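Long-range contact in vacuolar protein sorting-associated protein 53 (Saccharomyces cerevisiae, PDB 3NS4), which works as a subunit of the GARP tethering complex in retrograde transport from endosomes to the late Golgi, its C-terminal helical domain being the part described here: residues Thr143-Ala157 / Asp193-Phe207. The protein carries 2 engineered substitutions. Numbering follows the deposited sequence.
Sequences TNNNPDSAVWSFVLA and DLFIFKWDKVLLGQF
Phe154 and Phe207 form an offset stack, ring centroids 4.4 Å apart and planes at 15°, with Phe207 CB over the centre of one Phe154 face. CG of Phe154 lies anti to the backbone N (chi1 -162°), which carries the ring out from helix 149-157 to Phe197; these two rings are nearly parallel but slid apart, their centroids 4.9 Å from each other. Leu204 CD1 lies 3.7 Å from Phe154 CD2. Phe207 is a knob among Ala150, Ser153, Phe154 and Ala157. Val151 CG1 meets the edge of Phe197 in the ring plane, 3.9 Å from CE2. Farther along, Thr143 CG2 stands over the centre of the Phe195 ring in a CH-pi contact. Asn146 ND2 donates to Asp193 O (2.9 Å), above that carbonyl plane, while its OD1 accepts from Asp148 N in an Asx turn, fixing the amide at both ends. Shortening Phe154 to an alanine is likely to open a gap between Phe197 and Phe207 and leave Phe207 without its stacking partner. Helices 149-157 and 201-207 cross at 90°, their axes 10.3 Å apart; Ile44 of helix 20-47 touches Phe154 and Phe197 of the Phe154-Phe197-Phe207 cluster, while Leu124 of helix 102-125 meets Val155 beside it.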
loop_
_atom_site.group_PDB
_atom_site.type_symbol
_atom_site.label_atom_id
_atom_site.label_comp_id
_atom_site.label_asym_id
_atom_site.label_seq_id
_atom_site.Cartn_x
_atom_site.Cartn_y
_atom_site.Cartn_z
ATOM N N THR A 143 0.788 -9.614 3.112
ATOM C CA THR A 143 1.884 -8.707 3.503
ATOM C C THR A 143 3.134 -9.495 3.855
ATOM O O THR A 143 4.074 -8.948 4.440
ATOM C CB THR A 143 1.506 -7.905 4.731
ATOM O OG1 THR A 143 1.177 -8.815 5.787
ATOM C CG2 THR A 143 0.319 -7.046 4.445
ATOM N N ASN A 144 3.123 -10.783 3.509
ATOM C CA ASN A 144 4.202 -11.698 3.874
ATOM C C ASN A 144 4.507 -11.673 5.374
ATOM O O ASN A 144 5.645 -11.466 5.772
ATOM C CB ASN A 144 5.455 -11.474 3.009
ATOM C CG ASN A 144 5.181 -11.737 1.514
ATOM O OD1 ASN A 144 5.026 -12.885 1.073
ATOM N ND2 ASN A 144 5.111 -10.665 0.740
ATOM N N ASN A 145 3.465 -11.869 6.181
ATOM C CA ASN A 145 3.569 -11.913 7.637
ATOM C C ASN A 145 4.161 -10.711 8.307
ATOM O O ASN A 145 4.879 -10.834 9.291
ATOM C CB ASN A 145 4.381 -13.118 8.088
ATOM C CG ASN A 145 3.613 -14.389 7.987
ATOM O OD1 ASN A 145 2.885 -14.621 7.019
ATOM N ND2 ASN A 145 3.764 -15.239 8.992
ATOM N N ASN A 146 3.854 -9.548 7.780
ATOM C CA ASN A 146 4.360 -8.308 8.345
ATOM C C ASN A 146 3.895 -8.082 9.809
ATOM O O ASN A 146 2.706 -7.879 10.074
ATOM C CB ASN A 146 3.932 -7.159 7.430
ATOM C CG ASN A 146 4.754 -5.934 7.623
ATOM O OD1 ASN A 146 5.272 -5.681 8.704
ATOM N ND2 ASN A 146 4.885 -5.150 6.560
ATOM N N PRO A 147 4.845 -8.092 10.756
ATOM C CA PRO A 147 4.535 -7.980 12.196
ATOM C C PRO A 147 4.276 -6.565 12.648
ATOM O O PRO A 147 3.918 -6.318 13.782
ATOM C CB PRO A 147 5.816 -8.498 12.880
ATOM C CG PRO A 147 6.732 -8.970 11.758
ATOM C CD PRO A 147 6.296 -8.235 10.527
ATOM N N ASP A 148 4.446 -5.621 11.755
ATOM C CA ASP A 148 4.266 -4.252 12.143
ATOM C C ASP A 148 2.792 -3.897 12.357
ATOM O O ASP A 148 1.900 -4.063 11.446
ATOM C CB ASP A 148 4.934 -3.350 11.130
ATOM C CG ASP A 148 5.042 -1.962 11.611
ATOM O OD1 ASP A 148 3.998 -1.251 11.585
ATOM O OD2 ASP A 148 6.180 -1.597 12.002
ATOM N N SER A 149 2.571 -3.416 13.579
ATOM C CA SER A 149 1.267 -2.999 14.052
ATOM C C SER A 149 0.810 -1.663 13.500
ATOM O O SER A 149 -0.397 -1.477 13.299
ATOM C CB SER A 149 1.245 -2.958 15.568
ATOM O OG SER A 149 2.188 -2.016 16.013
ATOM N N ALA A 150 1.727 -0.721 13.273
ATOM C CA ALA A 150 1.300 0.550 12.679
ATOM C C ALA A 150 0.769 0.320 11.236
ATOM O O ALA A 150 -0.292 0.846 10.858
ATOM C CB ALA A 150 2.415 1.555 12.686
ATOM N N VAL A 151 1.487 -0.491 10.454
ATOM C CA VAL A 151 1.077 -0.802 9.096
ATOM C C VAL A 151 -0.293 -1.474 9.154
ATOM O O VAL A 151 -1.257 -1.107 8.449
ATOM C CB VAL A 151 2.122 -1.723 8.423
ATOM C CG1 VAL A 151 1.584 -2.395 7.181
ATOM C CG2 VAL A 151 3.372 -0.947 8.083
ATOM N N TRP A 152 -0.395 -2.433 10.050
ATOM C CA TRP A 152 -1.630 -3.152 10.176
ATOM C C TRP A 152 -2.803 -2.220 10.398
ATOM O O TRP A 152 -3.894 -2.398 9.839
ATOM C CB TRP A 152 -1.497 -4.078 11.343
ATOM C CG TRP A 152 -2.644 -4.931 11.502
ATOM C CD1 TRP A 152 -2.884 -6.116 10.880
ATOM C CD2 TRP A 152 -3.732 -4.699 12.386
ATOM N NE1 TRP A 152 -4.084 -6.654 11.333
ATOM C CE2 TRP A 152 -4.621 -5.800 12.260
ATOM C CE3 TRP A 152 -4.046 -3.665 13.284
ATOM C CZ2 TRP A 152 -5.810 -5.888 12.980
ATOM C CZ3 TRP A 152 -5.224 -3.757 14.018
ATOM C CH2 TRP A 152 -6.095 -4.866 13.855
ATOM N N SER A 153 -2.536 -1.190 11.177
ATOM C CA SER A 153 -3.553 -0.274 11.589
ATOM C C SER A 153 -3.943 0.672 10.522
ATOM O O SER A 153 -5.123 1.030 10.389
ATOM C CB SER A 153 -3.023 0.506 12.765
ATOM O OG SER A 153 -2.661 -0.408 13.785
ATOM N N PHE A 154 -2.948 1.107 9.769
ATOM C CA PHE A 154 -3.211 2.045 8.708
ATOM C C PHE A 154 -4.046 1.295 7.688
ATOM O O PHE A 154 -5.110 1.775 7.267
ATOM C CB PHE A 154 -1.914 2.578 8.147
ATOM C CG PHE A 154 -2.080 3.830 7.367
ATOM C CD1 PHE A 154 -3.256 4.587 7.490
ATOM C CD2 PHE A 154 -1.023 4.339 6.590
ATOM C CE1 PHE A 154 -3.427 5.796 6.767
ATOM C CE2 PHE A 154 -1.190 5.559 5.874
ATOM C CZ PHE A 154 -2.393 6.284 5.958
ATOM N N VAL A 155 -3.620 0.077 7.360
ATOM C CA VAL A 155 -4.405 -0.723 6.443
ATOM C C VAL A 155 -5.858 -0.803 6.904
ATOM O O VAL A 155 -6.761 -0.425 6.159
ATOM C CB VAL A 155 -3.831 -2.096 6.304
ATOM C CG1 VAL A 155 -4.740 -2.964 5.486
ATOM C CG2 VAL A 155 -2.485 -1.992 5.645
ATOM N N LEU A 156 -6.084 -1.253 8.135
ATOM C CA LEU A 156 -7.454 -1.386 8.644
ATOM C C LEU A 156 -8.269 -0.075 8.570
ATOM O O LEU A 156 -9.455 -0.059 8.198
ATOM C CB LEU A 156 -7.432 -1.919 10.084
ATOM C CG LEU A 156 -8.793 -2.298 10.679
ATOM C CD1 LEU A 156 -9.462 -3.400 9.839
ATOM C CD2 LEU A 156 -8.611 -2.739 12.118
ATOM N N ALA A 157 -7.626 1.026 8.937
ATOM C CA ALA A 157 -8.288 2.295 8.854
ATOM C C ALA A 157 -8.618 2.550 7.386
ATOM O O ALA A 157 -9.726 2.938 7.060
ATOM C CB ALA A 157 -7.404 3.379 9.418
ATOM N N ASP A 193 9.613 -3.663 7.698
ATOM C CA ASP A 193 8.929 -3.731 6.398
ATOM C C ASP A 193 7.676 -2.868 6.482
ATOM O O ASP A 193 6.814 -3.116 7.316
ATOM C CB ASP A 193 8.564 -5.183 6.057
ATOM C CG ASP A 193 7.917 -5.341 4.674
ATOM O OD1 ASP A 193 7.436 -6.467 4.411
ATOM O OD2 ASP A 193 7.878 -4.380 3.853
ATOM N N LEU A 194 7.596 -1.848 5.631
ATOM C CA LEU A 194 6.471 -0.920 5.614
ATOM C C LEU A 194 5.411 -1.278 4.587
ATOM O O LEU A 194 4.505 -0.477 4.331
ATOM C CB LEU A 194 6.960 0.480 5.279
ATOM C CG LEU A 194 8.020 1.165 6.134
ATOM C CD1 LEU A 194 8.414 2.452 5.451
ATOM C CD2 LEU A 194 7.536 1.462 7.530
ATOM N N PHE A 195 5.549 -2.440 3.951
ATOM C CA PHE A 195 4.566 -2.863 2.975
ATOM C C PHE A 195 4.434 -1.788 1.900
ATOM O O PHE A 195 5.409 -1.141 1.560
ATOM C CB PHE A 195 3.250 -3.076 3.710
ATOM C CG PHE A 195 2.149 -3.636 2.866
ATOM C CD1 PHE A 195 2.370 -4.720 2.014
ATOM C CD2 PHE A 195 0.862 -3.145 2.990
ATOM C CE1 PHE A 195 1.322 -5.277 1.244
ATOM C CE2 PHE A 195 -0.195 -3.689 2.241
ATOM C CZ PHE A 195 0.037 -4.755 1.362
ATOM N N ILE A 196 3.219 -1.559 1.421
ATOM C CA ILE A 196 2.944 -0.578 0.382
ATOM C C ILE A 196 3.351 0.862 0.773
ATOM O O ILE A 196 3.489 1.731 -0.081
ATOM C CB ILE A 196 1.435 -0.620 0.044
ATOM C CG1 ILE A 196 1.169 -0.062 -1.342
ATOM C CG2 ILE A 196 0.602 0.133 1.096
ATOM C CD1 ILE A 196 1.764 -0.850 -2.476
ATOM N N PHE A 197 3.543 1.115 2.062
ATOM C CA PHE A 197 3.861 2.455 2.511
ATOM C C PHE A 197 5.310 2.775 2.261
ATOM O O PHE A 197 5.793 3.853 2.589
ATOM C CB PHE A 197 3.457 2.611 3.957
ATOM C CG PHE A 197 2.037 2.207 4.201
ATOM C CD1 PHE A 197 0.979 2.965 3.689
ATOM C CD2 PHE A 197 1.736 1.058 4.927
ATOM C CE1 PHE A 197 -0.352 2.585 3.901
ATOM C CE2 PHE A 197 0.386 0.674 5.170
ATOM C CZ PHE A 197 -0.647 1.442 4.638
ATOM N N LYS A 198 5.998 1.804 1.673
ATOM C CA LYS A 198 7.366 1.973 1.233
ATOM C C LYS A 198 7.330 3.213 0.305
ATOM O O LYS A 198 8.294 3.980 0.179
ATOM C CB LYS A 198 7.826 0.710 0.440
ATOM C CG LYS A 198 9.013 1.027 -0.375
ATOM C CD LYS A 198 9.715 -0.086 -1.090
ATOM C CE LYS A 198 10.968 0.586 -1.754
ATOM N NZ LYS A 198 12.202 -0.267 -1.768
ATOM N N TRP A 199 6.165 3.406 -0.300
ATOM C CA TRP A 199 5.964 4.397 -1.335
ATOM C C TRP A 199 5.447 5.746 -0.873
ATOM O O TRP A 199 5.373 6.680 -1.694
ATOM C CB TRP A 199 5.022 3.826 -2.398
ATOM C CG TRP A 199 5.501 2.540 -2.984
ATOM C CD1 TRP A 199 5.036 1.278 -2.714
ATOM C CD2 TRP A 199 6.562 2.379 -3.922
ATOM N NE1 TRP A 199 5.735 0.332 -3.448
ATOM C CE2 TRP A 199 6.678 0.981 -4.197
ATOM C CE3 TRP A 199 7.427 3.274 -4.573
ATOM C CZ2 TRP A 199 7.630 0.465 -5.098
ATOM C CZ3 TRP A 199 8.375 2.764 -5.475
ATOM C CH2 TRP A 199 8.471 1.372 -5.726
ATOM N N ASP A 200 5.008 5.835 0.388
ATOM C CA ASP A 200 4.648 7.130 0.988
ATOM C C ASP A 200 4.808 7.025 2.494
ATOM O O ASP A 200 3.844 6.961 3.240
ATOM C CB ASP A 200 3.270 7.675 0.577
ATOM C CG ASP A 200 3.168 9.211 0.758
ATOM O OD1 ASP A 200 3.936 9.777 1.574
ATOM O OD2 ASP A 200 2.333 9.867 0.086
ATOM N N LYS A 201 6.066 7.006 2.914
ATOM C CA LYS A 201 6.433 6.905 4.317
ATOM C C LYS A 201 5.771 7.986 5.160
ATOM O O LYS A 201 5.267 7.706 6.270
ATOM C CB LYS A 201 7.955 6.958 4.455
ATOM C CG LYS A 201 8.626 5.766 3.810
ATOM C CD LYS A 201 10.132 5.891 3.673
ATOM C CE LYS A 201 10.646 4.623 2.988
ATOM N NZ LYS A 201 11.977 4.782 2.377
ATOM N N VAL A 202 5.748 9.203 4.622
ATOM C CA VAL A 202 5.163 10.341 5.331
ATOM C C VAL A 202 3.697 10.128 5.765
ATOM O O VAL A 202 3.344 10.354 6.944
ATOM C CB VAL A 202 5.219 11.602 4.497
ATOM C CG1 VAL A 202 4.875 12.790 5.369
ATOM C CG2 VAL A 202 6.589 11.743 3.886
ATOM N N LEU A 203 2.839 9.708 4.830
ATOM C CA LEU A 203 1.423 9.509 5.176
ATOM C C LEU A 203 1.261 8.534 6.316
ATOM O O LEU A 203 0.444 8.770 7.205
ATOM C CB LEU A 203 0.576 9.111 3.974
ATOM C CG LEU A 203 0.398 10.226 2.931
ATOM C CD1 LEU A 203 -0.295 9.701 1.710
ATOM C CD2 LEU A 203 -0.364 11.420 3.504
ATOM N N LEU A 204 2.057 7.459 6.306
ATOM C CA LEU A 204 2.039 6.479 7.392
ATOM C C LEU A 204 2.485 7.155 8.698
ATOM O O LEU A 204 1.827 6.995 9.746
ATOM C CB LEU A 204 2.941 5.304 7.063
ATOM C CG LEU A 204 3.232 4.338 8.215
ATOM C CD1 LEU A 204 2.032 3.455 8.546
ATOM C CD2 LEU A 204 4.449 3.486 7.899
ATOM N N GLY A 205 3.591 7.905 8.629
ATOM C CA GLY A 205 4.083 8.668 9.770
ATOM C C GLY A 205 2.980 9.561 10.335
ATOM O O GLY A 205 2.655 9.453 11.526
ATOM N N GLN A 206 2.386 10.439 9.511
ATOM C CA GLN A 206 1.265 11.265 9.997
ATOM C C GLN A 206 0.181 10.404 10.634
ATOM O O GLN A 206 -0.261 10.696 11.735
ATOM C CB GLN A 206 0.633 12.086 8.898
ATOM C CG GLN A 206 1.464 13.239 8.388
ATOM C CD GLN A 206 0.793 13.918 7.188
ATOM O OE1 GLN A 206 -0.345 13.584 6.795
ATOM N NE2 GLN A 206 1.501 14.858 6.590
ATOM N N PHE A 207 -0.240 9.342 9.953
ATOM C CA PHE A 207 -1.230 8.451 10.529
ATOM C C PHE A 207 -0.858 8.031 11.943
ATOM O O PHE A 207 -1.690 8.109 12.858
ATOM C CB PHE A 207 -1.434 7.198 9.694
ATOM C CG PHE A 207 -2.410 6.258 10.301
ATOM C CD1 PHE A 207 -3.754 6.577 10.348
ATOM C CD2 PHE A 207 -2.000 5.063 10.847
ATOM C CE1 PHE A 207 -4.683 5.713 10.929
ATOM C CE2 PHE A 207 -2.931 4.179 11.429
ATOM C CZ PHE A 207 -4.270 4.512 11.464
HETATM O O HOH W 1 7.013 -8.815 6.385
#